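Local coordinates for putative peptidase (Bacteroides fragilis, PDB 5DYN), which probably acts as a clostripain-family cysteine protease that activates Bacteroides fragilis toxin by cleavage, this chain being a piece near the start of the longer protein, at residues Tyr21-Asn26 and Asn88-Asn93; Ala34-Met39 and Val55-Tyr60; Leu68-Asp71 and Lys75-Glu78; Glu79-Tyr84 and Ile99-Asn104. One frame throughout, in Å; residues are numbered along the deposited sequence.

Contact 1 of 4, residues Tyr21-Asn26 and Asn88-Asn93. With NA (sodium ion), chain C; NA (sodium ion), chain D.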
loop_
_atom_site.group_PDB
_atom_site.type_symbol
_atom_site.label_atom_id
_atom_site.label_comp_id
_atom_site.label_asym_id
_atom_site.label_seq_id
_atom_site.Cartn_x
_atom_site.Cartn_y
_atom_site.Cartn_z
ATOM N N TYR A 21 -4.271 -10.622 4.542
ATOM C CA TYR A 21 -4.205 -11.414 3.320
ATOM C C TYR A 21 -2.764 -11.556 2.840
ATOM O O TYR A 21 -2.180 -10.609 2.317
ATOM C CB TYR A 21 -5.071 -10.776 2.228
ATOM C CG TYR A 21 -5.463 -11.722 1.114
ATOM C CD1 TYR A 21 -4.585 -12.009 0.077
ATOM C CD2 TYR A 21 -6.713 -12.326 1.099
ATOM C CE1 TYR A 21 -4.938 -12.876 -0.939
ATOM C CE2 TYR A 21 -7.076 -13.194 0.084
ATOM C CZ TYR A 21 -6.185 -13.462 -0.934
ATOM O OH TYR A 21 -6.538 -14.321 -1.950
ATOM N N MET A 22 -2.198 -12.745 3.009
ATOM C CA MET A 22 -0.793 -12.961 2.685
ATOM C C MET A 22 -0.586 -13.766 1.407
ATOM O O MET A 22 -0.697 -14.993 1.404
ATOM C CB MET A 22 -0.085 -13.662 3.841
ATOM C CG MET A 22 -0.326 -13.020 5.187
ATOM S SD MET A 22 0.792 -13.673 6.435
ATOM C CE MET A 22 -0.115 -13.248 7.904
ATOM N N ILE A 23 -0.282 -13.065 0.323
ATOM C CA ILE A 23 0.147 -13.716 -0.904
ATOM C C ILE A 23 1.647 -13.967 -0.786
ATOM O O ILE A 23 2.464 -13.157 -1.228
ATOM C CB ILE A 23 -0.176 -12.864 -2.144
ATOM C CG1 ILE A 23 -1.651 -12.458 -2.130
ATOM C CG2 ILE A 23 0.174 -13.617 -3.419
ATOM C CD1 ILE A 23 -2.039 -11.498 -3.234
ATOM N N ALA A 24 2.003 -15.089 -0.169
ATOM C CA ALA A 24 3.389 -15.348 0.204
ATOM C C ALA A 24 4.057 -16.416 -0.659
ATOM O O ALA A 24 5.171 -16.847 -0.363
ATOM C CB ALA A 24 3.460 -15.745 1.670
ATOM N N GLN A 25 3.386 -16.840 -1.725
ATOM C CA GLN A 25 3.956 -17.849 -2.614
ATOM C C GLN A 25 4.955 -17.192 -3.557
ATOM O O GLN A 25 4.750 -17.123 -4.771
ATOM C CB GLN A 25 2.859 -18.574 -3.394
ATOM C CG GLN A 25 3.339 -19.826 -4.114
ATOM C CD GLN A 25 2.191 -20.661 -4.625
ATOM O OE1 GLN A 25 1.285 -21.010 -3.873
ATOM N NE2 GLN A 25 2.211 -20.973 -5.916
ATOM N N ASN A 26 6.045 -16.710 -2.974
ATOM C CA ASN A 26 7.048 -15.958 -3.701
ATOM C C ASN A 26 8.333 -15.892 -2.897
ATOM O O ASN A 26 8.550 -16.707 -2.001
ATOM C CB ASN A 26 6.532 -14.553 -4.015
ATOM C CG ASN A 26 5.864 -13.902 -2.821
ATOM O OD1 ASN A 26 6.376 -13.957 -1.703
ATOM N ND2 ASN A 26 4.701 -13.297 -3.046
ATOM N N ASN A 88 -4.358 -19.863 -7.010
ATOM C CA ASN A 88 -3.797 -18.536 -7.203
ATOM C C ASN A 88 -4.473 -17.538 -6.273
ATOM O O ASN A 88 -5.608 -17.128 -6.512
ATOM C CB ASN A 88 -3.948 -18.105 -8.664
ATOM C CG ASN A 88 -3.528 -16.668 -8.896
ATOM O OD1 ASN A 88 -2.735 -16.105 -8.142
ATOM N ND2 ASN A 88 -4.052 -16.069 -9.960
ATOM N N SER A 89 -3.774 -17.152 -5.209
ATOM C CA SER A 89 -4.326 -16.221 -4.230
ATOM C C SER A 89 -4.335 -14.785 -4.753
ATOM O O SER A 89 -4.873 -13.884 -4.110
ATOM C CB SER A 89 -3.539 -16.304 -2.923
ATOM O OG SER A 89 -3.517 -17.634 -2.440
ATOM N N ALA A 90 -3.736 -14.584 -5.923
ATOM C CA ALA A 90 -3.738 -13.280 -6.576
ATOM C C ALA A 90 -4.904 -13.175 -7.552
ATOM O O ALA A 90 -5.001 -12.217 -8.321
ATOM C CB ALA A 90 -2.420 -13.038 -7.294
ATOM N N ASP A 91 -5.783 -14.173 -7.516
ATOM C CA ASP A 91 -6.993 -14.167 -8.330
ATOM C C ASP A 91 -8.133 -13.512 -7.558
ATOM O O ASP A 91 -8.292 -13.747 -6.360
ATOM C CB ASP A 91 -7.374 -15.588 -8.747
ATOM C CG ASP A 91 -8.647 -15.635 -9.566
ATOM O OD1 ASP A 91 -8.600 -15.251 -10.753
ATOM O OD2 ASP A 91 -9.691 -16.062 -9.028
ATOM N N ALA A 92 -8.920 -12.693 -8.249
ATOM C CA ALA A 92 -9.958 -11.896 -7.601
ATOM C C ALA A 92 -11.030 -12.760 -6.949
ATOM O O ALA A 92 -11.430 -12.514 -5.810
ATOM C CB ALA A 92 -10.591 -10.941 -8.603
ATOM N N ASN A 93 -11.499 -13.774 -7.664
ATOM C CA ASN A 93 -12.565 -14.614 -7.141
ATOM C C ASN A 93 -12.101 -15.456 -5.956
ATOM O O ASN A 93 -12.885 -15.753 -5.056
ATOM C CB ASN A 93 -13.129 -15.501 -8.247
ATOM C CG ASN A 93 -13.919 -14.707 -9.269
ATOM O OD1 ASN A 93 -14.493 -13.666 -8.948
ATOM N ND2 ASN A 93 -13.950 -15.191 -10.505
HETATM NA NA NA C . -0.861 -20.254 -4.696
HETATM NA NA NA D . 1.017 -22.090 -1.692
#
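The hydroxyl of Y21 donates to the backbone carbonyl of S89, with OH and O 2.8 Å apart. The oxygen receives it in its own carbonyl plane, on a lone pair, with a C=O...OH angle of 124°. It also lies at the edge of the tyrosine ring, CE1 of Y21 being 3.3 Å from O of S89. A tyrosine suits this place because its ring can be buried while its hydroxyl satisfies a buried carbonyl. CG of Y21 stands anti to the backbone N (chi1 -160°), which carries the ring from strand 16-23 across to the turn. Two residues on, I23 faces the same way and makes the apolar contact, its CD1 4.4 Å from CB of A90; the same methyl lies 3.8 Å from the carbonyl O of S89. A backbone bond from N of D91 to O of N88, 3.1 Å, closes the type I turn. An Asx turn adds to it: N of A90 reaches OD1 of N88 at 2.9 Å, from above the carboxamide C=O plane. The hydroxyl of S89 is bonded instead to D58 and Y56. Nearby, OE1 of Q25 bridges two sodium ions, at 2.4 Å from the ion of chain C and 2.5 Å from that of chain D; D58, D59, S61, E86, Q87 and D5 of a neighbouring subunit complete these sites. Strand 16-23 thus ends beside the turn into helix 92-105, at the C-terminal ends of parallel strands 16-23 and 51-58, where alpha/beta folds usually place their functional loops.

Contact 2 of 4, residues Ala34-Met39 and Val55-Tyr60. With NA (sodium ion), chain E; NA (sodium ion), chain D; NA (sodium ion), chain C.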
loop_
_atom_site.group_PDB
_atom_site.type_symbol
_atom_site.label_atom_id
_atom_site.label_comp_id
_atom_site.label_asym_id
_atom_site.label_seq_id
_atom_site.Cartn_x
_atom_site.Cartn_y
_atom_site.Cartn_z
ATOM N N ALA A 34 7.776 -15.315 10.452
ATOM C CA ALA A 34 8.132 -14.348 11.485
ATOM C C ALA A 34 6.988 -13.384 11.763
ATOM O O ALA A 34 6.614 -13.171 12.915
ATOM C CB ALA A 34 9.381 -13.583 11.082
ATOM N N ASP A 35 6.430 -12.812 10.699
ATOM C CA ASP A 35 5.313 -11.877 10.811
ATOM C C ASP A 35 4.110 -12.494 11.517
ATOM O O ASP A 35 3.530 -11.880 12.412
ATOM C CB ASP A 35 4.904 -11.375 9.427
ATOM C CG ASP A 35 5.848 -10.322 8.889
ATOM O OD1 ASP A 35 6.925 -10.122 9.494
ATOM O OD2 ASP A 35 5.515 -9.701 7.856
ATOM N N ILE A 36 3.737 -13.705 11.113
ATOM C CA ILE A 36 2.622 -14.406 11.741
ATOM C C ILE A 36 2.889 -14.616 13.230
ATOM O O ILE A 36 1.992 -14.460 14.060
ATOM C CB ILE A 36 2.350 -15.767 11.064
ATOM C CG1 ILE A 36 1.931 -15.558 9.607
ATOM C CG2 ILE A 36 1.275 -16.536 11.815
ATOM C CD1 ILE A 36 1.430 -16.813 8.913
ATOM N N GLU A 37 4.128 -14.955 13.569
ATOM C CA GLU A 37 4.501 -15.124 14.967
ATOM C C GLU A 37 4.446 -13.783 15.693
ATOM O O GLU A 37 4.011 -13.709 16.844
ATOM C CB GLU A 37 5.893 -15.748 15.087
ATOM C CG GLU A 37 5.982 -17.156 14.500
ATOM C CD GLU A 37 5.177 -18.189 15.278
ATOM O OE1 GLU A 37 4.814 -17.921 16.445
ATOM O OE2 GLU A 37 4.895 -19.268 14.715
ATOM N N GLU A 38 4.871 -12.723 15.012
ATOM C CA GLU A 38 4.772 -11.374 15.558
ATOM C C GLU A 38 3.314 -10.986 15.791
ATOM O O GLU A 38 2.999 -10.234 16.713
ATOM C CB GLU A 38 5.438 -10.366 14.626
ATOM C CG GLU A 38 6.948 -10.475 14.558
ATOM C CD GLU A 38 7.546 -9.541 13.524
ATOM O OE1 GLU A 38 6.817 -8.655 13.029
ATOM O OE2 GLU A 38 8.740 -9.699 13.197
ATOM N N MET A 39 2.426 -11.505 14.951
ATOM C CA MET A 39 1.002 -11.238 15.095
ATOM C C MET A 39 0.450 -11.885 16.361
ATOM O O MET A 39 -0.313 -11.261 17.098
ATOM C CB MET A 39 0.237 -11.729 13.864
ATOM C CG MET A 39 0.553 -10.939 12.610
ATOM S SD MET A 39 -0.156 -11.605 11.093
ATOM C CE MET A 39 0.643 -10.531 9.898
ATOM N N VAL A 55 -6.304 -14.573 9.477
ATOM C CA VAL A 55 -5.110 -14.608 8.653
ATOM C C VAL A 55 -5.272 -15.589 7.508
ATOM O O VAL A 55 -5.493 -16.779 7.723
ATOM C CB VAL A 55 -3.864 -15.000 9.479
ATOM C CG1 VAL A 55 -2.731 -15.430 8.564
ATOM C CG2 VAL A 55 -3.434 -13.857 10.388
ATOM N N TYR A 56 -5.177 -15.081 6.288
ATOM C CA TYR A 56 -5.077 -15.945 5.125
ATOM C C TYR A 56 -3.610 -16.015 4.711
ATOM O O TYR A 56 -2.997 -14.996 4.396
ATOM C CB TYR A 56 -5.949 -15.433 3.976
ATOM C CG TYR A 56 -5.789 -16.231 2.705
ATOM C CD1 TYR A 56 -6.440 -17.447 2.540
ATOM C CD2 TYR A 56 -4.978 -15.776 1.674
ATOM C CE1 TYR A 56 -6.293 -18.182 1.380
ATOM C CE2 TYR A 56 -4.823 -16.503 0.515
ATOM C CZ TYR A 56 -5.482 -17.707 0.372
ATOM O OH TYR A 56 -5.329 -18.438 -0.786
ATOM N N ILE A 57 -3.042 -17.214 4.736
ATOM C CA ILE A 57 -1.637 -17.383 4.392
ATOM C C ILE A 57 -1.461 -18.436 3.304
ATOM O O ILE A 57 -1.867 -19.591 3.454
ATOM C CB ILE A 57 -0.786 -17.756 5.638
ATOM C CG1 ILE A 57 0.595 -18.278 5.227
ATOM C CG2 ILE A 57 -1.512 -18.765 6.517
ATOM C CD1 ILE A 57 1.546 -17.195 4.746
ATOM N N ASP A 58 -0.863 -18.016 2.197
ATOM C CA ASP A 58 -0.582 -18.907 1.082
ATOM C C ASP A 58 0.910 -18.874 0.767
ATOM O O ASP A 58 1.358 -18.094 -0.077
ATOM C CB ASP A 58 -1.404 -18.512 -0.145
ATOM C CG ASP A 58 -1.282 -19.516 -1.274
ATOM O OD1 ASP A 58 -0.837 -20.652 -1.010
ATOM O OD2 ASP A 58 -1.636 -19.172 -2.424
ATOM N N ASP A 59 1.677 -19.712 1.458
ATOM C CA ASP A 59 3.125 -19.745 1.277
ATOM C C ASP A 59 3.536 -20.863 0.322
ATOM O O ASP A 59 3.000 -20.966 -0.778
ATOM C CB ASP A 59 3.833 -19.899 2.628
ATOM C CG ASP A 59 3.119 -20.856 3.560
ATOM O OD1 ASP A 59 2.362 -21.720 3.072
ATOM O OD2 ASP A 59 3.314 -20.739 4.784
ATOM N N TYR A 60 4.486 -21.696 0.733
ATOM C CA TYR A 60 4.930 -22.794 -0.122
ATOM C C TYR A 60 4.157 -24.074 0.169
ATOM O O TYR A 60 4.502 -25.143 -0.330
ATOM C CB TYR A 60 6.431 -23.038 0.037
ATOM C CG TYR A 60 7.287 -21.972 -0.603
ATOM C CD1 TYR A 60 6.736 -21.049 -1.485
ATOM C CD2 TYR A 60 8.648 -21.891 -0.333
ATOM C CE1 TYR A 60 7.512 -20.074 -2.076
ATOM C CE2 TYR A 60 9.436 -20.915 -0.919
ATOM C CZ TYR A 60 8.860 -20.011 -1.790
ATOM O OH TYR A 60 9.632 -19.037 -2.375
HETATM NA NA NA E . 7.815 -8.253 10.785
HETATM NA NA NA D . 1.017 -22.090 -1.692
HETATM NA NA NA C . -0.861 -20.254 -4.696
HETATM O O HOH W 1 10.199 -9.101 11.131
#
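I36 and M39 of the helix meet V55 and I57 of the strand through carbon and sulfur alone, although the polar residues of these two segments bind three sodium ions around them. The thioether of M39 supplies one half: SD lies 4.0 Å from CG2 of V55, the two side chains meeting at a slant. I36 supplies the other. Its CG1 branch, beside the backbone N (chi1 -63°) and then extended, pushes CD1 to 4.1 Å from CG1 of I57 and 4.4 Å from CG1 of V55. Branched and flexible side chains fill such an interface well, since the axes of the two short segments stay 11.3 Å apart. D35 and E38 hold the chain E sodium, OD1 of D35 at 2.4 Å, with backbone oxygens of P61 and A63 of a neighbouring subunit. The side chain of D58, next after I57, leaves by the other face of the strand to serve the other two ions, one of which also takes O of D59. The helix runs antiparallel to strand 55-58 at 165°, as in a beta-alpha-beta crossover: helix 29-43 lies over strands 16-23 and 51-58, with M22 of strand 16-23 touching I36, M39, V55 and I57, and L68 of strand 64-70 against M39.

Contact 3 of 4, residues Leu68-Asp71 and Lys75-Glu78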
loop_
_atom_site.group_PDB
_atom_site.type_symbol
_atom_site.label_atom_id
_atom_site.label_comp_id
_atom_site.label_asym_id
_atom_site.label_seq_id
_atom_site.Cartn_x
_atom_site.Cartn_y
_atom_site.Cartn_z
ATOM N N LEU A 68 -6.386 -15.918 14.959
ATOM C CA LEU A 68 -5.458 -15.878 16.083
ATOM C C LEU A 68 -6.183 -15.509 17.370
ATOM O O LEU A 68 -6.047 -14.395 17.872
ATOM C CB LEU A 68 -4.323 -14.890 15.812
ATOM C CG LEU A 68 -3.462 -15.176 14.579
ATOM C CD1 LEU A 68 -2.277 -14.224 14.516
ATOM C CD2 LEU A 68 -2.995 -16.623 14.564
ATOM N N GLY A 69 -6.959 -16.450 17.895
ATOM C CA GLY A 69 -7.673 -16.236 19.138
ATOM C C GLY A 69 -6.846 -16.668 20.330
ATOM O O GLY A 69 -5.705 -17.103 20.181
ATOM N N LYS A 70 -7.420 -16.542 21.520
ATOM C CA LYS A 70 -6.754 -16.978 22.741
ATOM C C LYS A 70 -7.482 -18.166 23.345
ATOM O O LYS A 70 -8.711 -18.218 23.315
ATOM C CB LYS A 70 -6.687 -15.842 23.760
ATOM C CG LYS A 70 -5.907 -14.625 23.306
ATOM C CD LYS A 70 -6.025 -13.518 24.337
ATOM C CE LYS A 70 -5.148 -12.332 24.003
ATOM N NZ LYS A 70 -5.321 -11.246 25.006
ATOM N N ASP A 71 -6.736 -19.120 23.896
ATOM C CA ASP A 71 -7.373 -20.223 24.602
ATOM C C ASP A 71 -7.912 -19.714 25.937
ATOM O O ASP A 71 -7.713 -18.555 26.294
ATOM C CB ASP A 71 -6.411 -21.409 24.792
ATOM C CG ASP A 71 -5.150 -21.055 25.574
ATOM O OD1 ASP A 71 -5.115 -20.029 26.283
ATOM O OD2 ASP A 71 -4.181 -21.839 25.491
ATOM N N LYS A 75 -3.492 -17.966 26.329
ATOM C CA LYS A 75 -2.441 -18.231 25.352
ATOM C C LYS A 75 -2.976 -18.063 23.933
ATOM O O LYS A 75 -4.039 -18.585 23.600
ATOM C CB LYS A 75 -1.880 -19.643 25.547
ATOM C CG LYS A 75 -0.887 -20.094 24.481
ATOM C CD LYS A 75 -0.413 -21.520 24.739
ATOM C CE LYS A 75 1.087 -21.586 24.981
ATOM N NZ LYS A 75 1.828 -22.000 23.757
ATOM N N VAL A 76 -2.245 -17.329 23.100
ATOM C CA VAL A 76 -2.652 -17.127 21.714
ATOM C C VAL A 76 -2.553 -18.433 20.931
ATOM O O VAL A 76 -1.514 -19.093 20.940
ATOM C CB VAL A 76 -1.798 -16.045 21.023
ATOM C CG1 VAL A 76 -2.107 -15.989 19.534
ATOM C CG2 VAL A 76 -2.040 -14.690 21.673
ATOM N N VAL A 77 -3.640 -18.809 20.264
ATOM C CA VAL A 77 -3.684 -20.063 19.519
ATOM C C VAL A 77 -4.267 -19.883 18.119
ATOM O O VAL A 77 -5.136 -19.038 17.898
ATOM C CB VAL A 77 -4.506 -21.137 20.269
ATOM C CG1 VAL A 77 -3.806 -21.548 21.557
ATOM C CG2 VAL A 77 -5.916 -20.633 20.557
ATOM N N GLU A 78 -3.778 -20.683 17.177
ATOM C CA GLU A 78 -4.294 -20.669 15.813
ATOM C C GLU A 78 -5.587 -21.466 15.713
ATOM O O GLU A 78 -5.655 -22.608 16.161
ATOM C CB GLU A 78 -3.264 -21.240 14.837
ATOM C CG GLU A 78 -1.935 -20.515 14.804
ATOM C CD GLU A 78 -0.968 -21.159 13.832
ATOM O OE1 GLU A 78 -1.405 -22.043 13.064
ATOM O OE2 GLU A 78 0.224 -20.792 13.836
#
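A beta hairpin turns here, joining strand 64-70 to one of the two outermost strands of the sheet within this chain, 76-83. Its register pairs L68 with E78 and K70 with V76 as non-hydrogen-bonded pairs, and G69 with V77 as the hydrogen-bonded pair between them. In that central pair N of V77 gives a nearly straight bond (173°) to O of G69 at 2.7 Å. Beyond it, where the strands part, N of D71 donates to O of K75 at 2.8 Å. The carboxylate of D71 then folds back over the loop: with CG set between the backbone N and the carbonyl carbon (chi1 59°), OD1 comes 2.6 Å from N of K75, a weak bond with a bent angle of 128°. The same oxygen also accepts weakly from N of K73 inside the loop, which makes aspartate apt at a hairpin end, where amides lack a strand partner. On the strand opposite, CG2 of V77 lies 3.6 Å from O of G69 and 3.8 Å from N of D71. Lysine and glutamate suit the more open positions because long chains can leave the strand: K70 runs out extended to the backbone oxygens of R44 and V46, and E78 makes a salt bridge with K40 of helix 29-43. L68 and V76 turn their apolar groups to that helix. The chains of L68 and E78 lie alongside each other and point the same way, with CD2 of L68 4.0 Å from CG of E78.

Contact 4 of 4, residues Glu79-Tyr84 and Ile99-Asn104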
loop_
_atom_site.group_PDB
_atom_site.type_symbol
_atom_site.label_atom_id
_atom_site.label_comp_id
_atom_site.label_asym_id
_atom_site.label_seq_id
_atom_site.Cartn_x
_atom_site.Cartn_y
_atom_site.Cartn_z
ATOM N N GLU A 79 -6.609 -20.864 15.115
ATOM C CA GLU A 79 -7.879 -21.546 14.907
ATOM C C GLU A 79 -8.187 -21.660 13.421
ATOM O O GLU A 79 -8.373 -20.652 12.742
ATOM C CB GLU A 79 -9.011 -20.809 15.625
ATOM C CG GLU A 79 -8.750 -20.553 17.099
ATOM C CD GLU A 79 -9.783 -19.636 17.724
ATOM O OE1 GLU A 79 -10.779 -19.313 17.042
ATOM O OE2 GLU A 79 -9.598 -19.237 18.895
ATOM N N THR A 80 -8.244 -22.888 12.917
ATOM C CA THR A 80 -8.520 -23.114 11.502
ATOM C C THR A 80 -9.970 -22.798 11.151
ATOM O O THR A 80 -10.897 -23.407 11.687
ATOM C CB THR A 80 -8.209 -24.561 11.093
ATOM O OG1 THR A 80 -6.812 -24.820 11.279
ATOM C CG2 THR A 80 -8.569 -24.793 9.635
ATOM N N ILE A 81 -10.154 -21.835 10.252
ATOM C CA ILE A 81 -11.483 -21.462 9.778
ATOM C C ILE A 81 -11.824 -22.215 8.495
ATOM O O ILE A 81 -12.942 -22.710 8.329
ATOM C CB ILE A 81 -11.590 -19.948 9.522
ATOM C CG1 ILE A 81 -11.140 -19.167 10.757
ATOM C CG2 ILE A 81 -13.011 -19.571 9.113
ATOM C CD1 ILE A 81 -11.867 -19.555 12.020
ATOM N N GLU A 82 -10.853 -22.294 7.589
ATOM C CA GLU A 82 -11.016 -23.060 6.358
ATOM C C GLU A 82 -9.664 -23.399 5.742
ATOM O O GLU A 82 -8.751 -22.575 5.731
ATOM C CB GLU A 82 -11.879 -22.292 5.348
ATOM C CG GLU A 82 -12.247 -23.094 4.101
ATOM C CD GLU A 82 -13.156 -22.332 3.147
ATOM O OE1 GLU A 82 -13.470 -21.155 3.428
ATOM O OE2 GLU A 82 -13.554 -22.910 2.112
ATOM N N ASN A 83 -9.538 -24.626 5.249
ATOM C CA ASN A 83 -8.378 -25.017 4.460
ATOM C C ASN A 83 -8.732 -24.994 2.981
ATOM O O ASN A 83 -9.866 -25.279 2.600
ATOM C CB ASN A 83 -7.871 -26.404 4.866
ATOM C CG ASN A 83 -7.232 -26.413 6.246
ATOM O OD1 ASN A 83 -7.577 -27.232 7.098
ATOM N ND2 ASN A 83 -6.294 -25.500 6.469
ATOM N N TYR A 84 -7.761 -24.648 2.147
ATOM C CA TYR A 84 -8.016 -24.524 0.721
ATOM C C TYR A 84 -7.103 -25.437 -0.078
ATOM O O TYR A 84 -5.996 -25.749 0.360
ATOM C CB TYR A 84 -7.829 -23.071 0.271
ATOM C CG TYR A 84 -8.668 -22.074 1.038
ATOM C CD1 TYR A 84 -9.964 -21.772 0.634
ATOM C CD2 TYR A 84 -8.166 -21.433 2.163
ATOM C CE1 TYR A 84 -10.737 -20.860 1.329
ATOM C CE2 TYR A 84 -8.932 -20.520 2.866
ATOM C CZ TYR A 84 -10.218 -20.237 2.444
ATOM O OH TYR A 84 -10.987 -19.328 3.136
ATOM N N ILE A 99 -12.382 -13.301 1.506
ATOM C CA ILE A 99 -12.957 -12.104 2.117
ATOM C C ILE A 99 -14.362 -12.378 2.654
ATOM O O ILE A 99 -14.678 -12.029 3.794
ATOM C CB ILE A 99 -13.022 -10.932 1.121
ATOM C CG1 ILE A 99 -11.621 -10.411 0.803
ATOM C CG2 ILE A 99 -13.854 -9.803 1.688
ATOM C CD1 ILE A 99 -11.619 -9.283 -0.209
ATOM N N SER A 100 -15.190 -13.005 1.820
ATOM C CA SER A 100 -16.556 -13.358 2.193
ATOM C C SER A 100 -16.589 -14.246 3.428
ATOM O O SER A 100 -17.305 -13.958 4.383
ATOM C CB SER A 100 -17.269 -14.056 1.036
ATOM O OG SER A 100 -17.546 -13.146 -0.011
ATOM N N THR A 101 -15.808 -15.321 3.403
ATOM C CA THR A 101 -15.731 -16.236 4.537
ATOM C C THR A 101 -15.278 -15.510 5.798
ATOM O O THR A 101 -15.861 -15.678 6.870
ATOM C CB THR A 101 -14.766 -17.400 4.258
ATOM O OG1 THR A 101 -15.165 -18.081 3.063
ATOM C CG2 THR A 101 -14.765 -18.378 5.421
ATOM N N ALA A 102 -14.247 -14.687 5.655
ATOM C CA ALA A 102 -13.638 -14.010 6.791
ATOM C C ALA A 102 -14.595 -13.069 7.524
ATOM O O ALA A 102 -14.729 -13.141 8.746
ATOM C CB ALA A 102 -12.403 -13.243 6.336
ATOM N N PHE A 103 -15.256 -12.190 6.780
ATOM C CA PHE A 103 -16.050 -11.135 7.396
ATOM C C PHE A 103 -17.479 -11.559 7.715
ATOM O O PHE A 103 -18.062 -11.080 8.689
ATOM C CB PHE A 103 -16.066 -9.898 6.498
ATOM C CG PHE A 103 -14.740 -9.206 6.409
ATOM C CD1 PHE A 103 -14.238 -8.506 7.493
ATOM C CD2 PHE A 103 -13.991 -9.256 5.246
ATOM C CE1 PHE A 103 -13.015 -7.863 7.420
ATOM C CE2 PHE A 103 -12.767 -8.617 5.167
ATOM C CZ PHE A 103 -12.278 -7.919 6.257
ATOM N N ASN A 104 -18.046 -12.448 6.906
ATOM C CA ASN A 104 -19.397 -12.938 7.173
ATOM C C ASN A 104 -19.439 -13.825 8.415
ATOM O O ASN A 104 -20.446 -13.872 9.119
ATOM C CB ASN A 104 -19.951 -13.699 5.969
ATOM C CG ASN A 104 -20.189 -12.801 4.771
ATOM O OD1 ASN A 104 -20.670 -11.676 4.911
ATOM N ND2 ASN A 104 -19.852 -13.295 3.585
#
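E82 and T101 meet at about a right angle where strand 76-83 rests against helix 92-105, and a classic beta bulge in the strand sets up the meeting. I81 and E82 both face L65 of the neighbouring strand in this bulge, and both also send their side chains to the helix, which a regular strand would not allow for consecutive residues. E82 reaches out fully extended, CG anti to the backbone N (chi1 -173°), and its carboxylate arrives across the end of the threonine: OE1 is 3.5 Å from OG1 of T101 and 3.7 Å from CG2. The threonine hydroxyl is not bonded to it, being engaged with the backbone oxygen of K97 one turn earlier in the helix. Threonine therefore fits well: its hydroxyl is satisfied by its own helix, while OG1 and the methyl CG2 both meet the side chains of the strand. The methylene part of E82 has a second use, since CG sits over one face of the Y84 ring, 3.8 Å above its plane and offset to the rim. The Y84 ring thus backs the glutamate chain and also packs on K97 and V98 of the helix, while L65 lies against it from the sheet. The acid has a long, weak ion pair with NZ of K97, so charge adds little certain grip here. From the other residue of the bulge, I81, the contact is purely apolar, a branched side chain meeting a branched side chain: CG2 of I81 stands 4.3 Å from CG2 of T101.

Contacts 1 and 2 are buried, whereas contacts 3 and 4 are only partly so. All four reach one sheet, with helix 29-43 on one side (contact 2) and helix 92-105 on the other (contacts 1 and 4). Their chemistry follows their place: contact 2 is aliphatic, contact 1 adds a tyrosine-carbonyl bond beside the sodium sites, contact 3 relies on backbone bonds at a hairpin end, and contact 4 mixes a carboxylate with methyls. Contacts 1 and 2 share two sodium ions and touch at a serine. Contact 2 also meets contact 4, through Y56 packed on Y84, and contacts 3 and 4 occupy successive parts of strand 76-83.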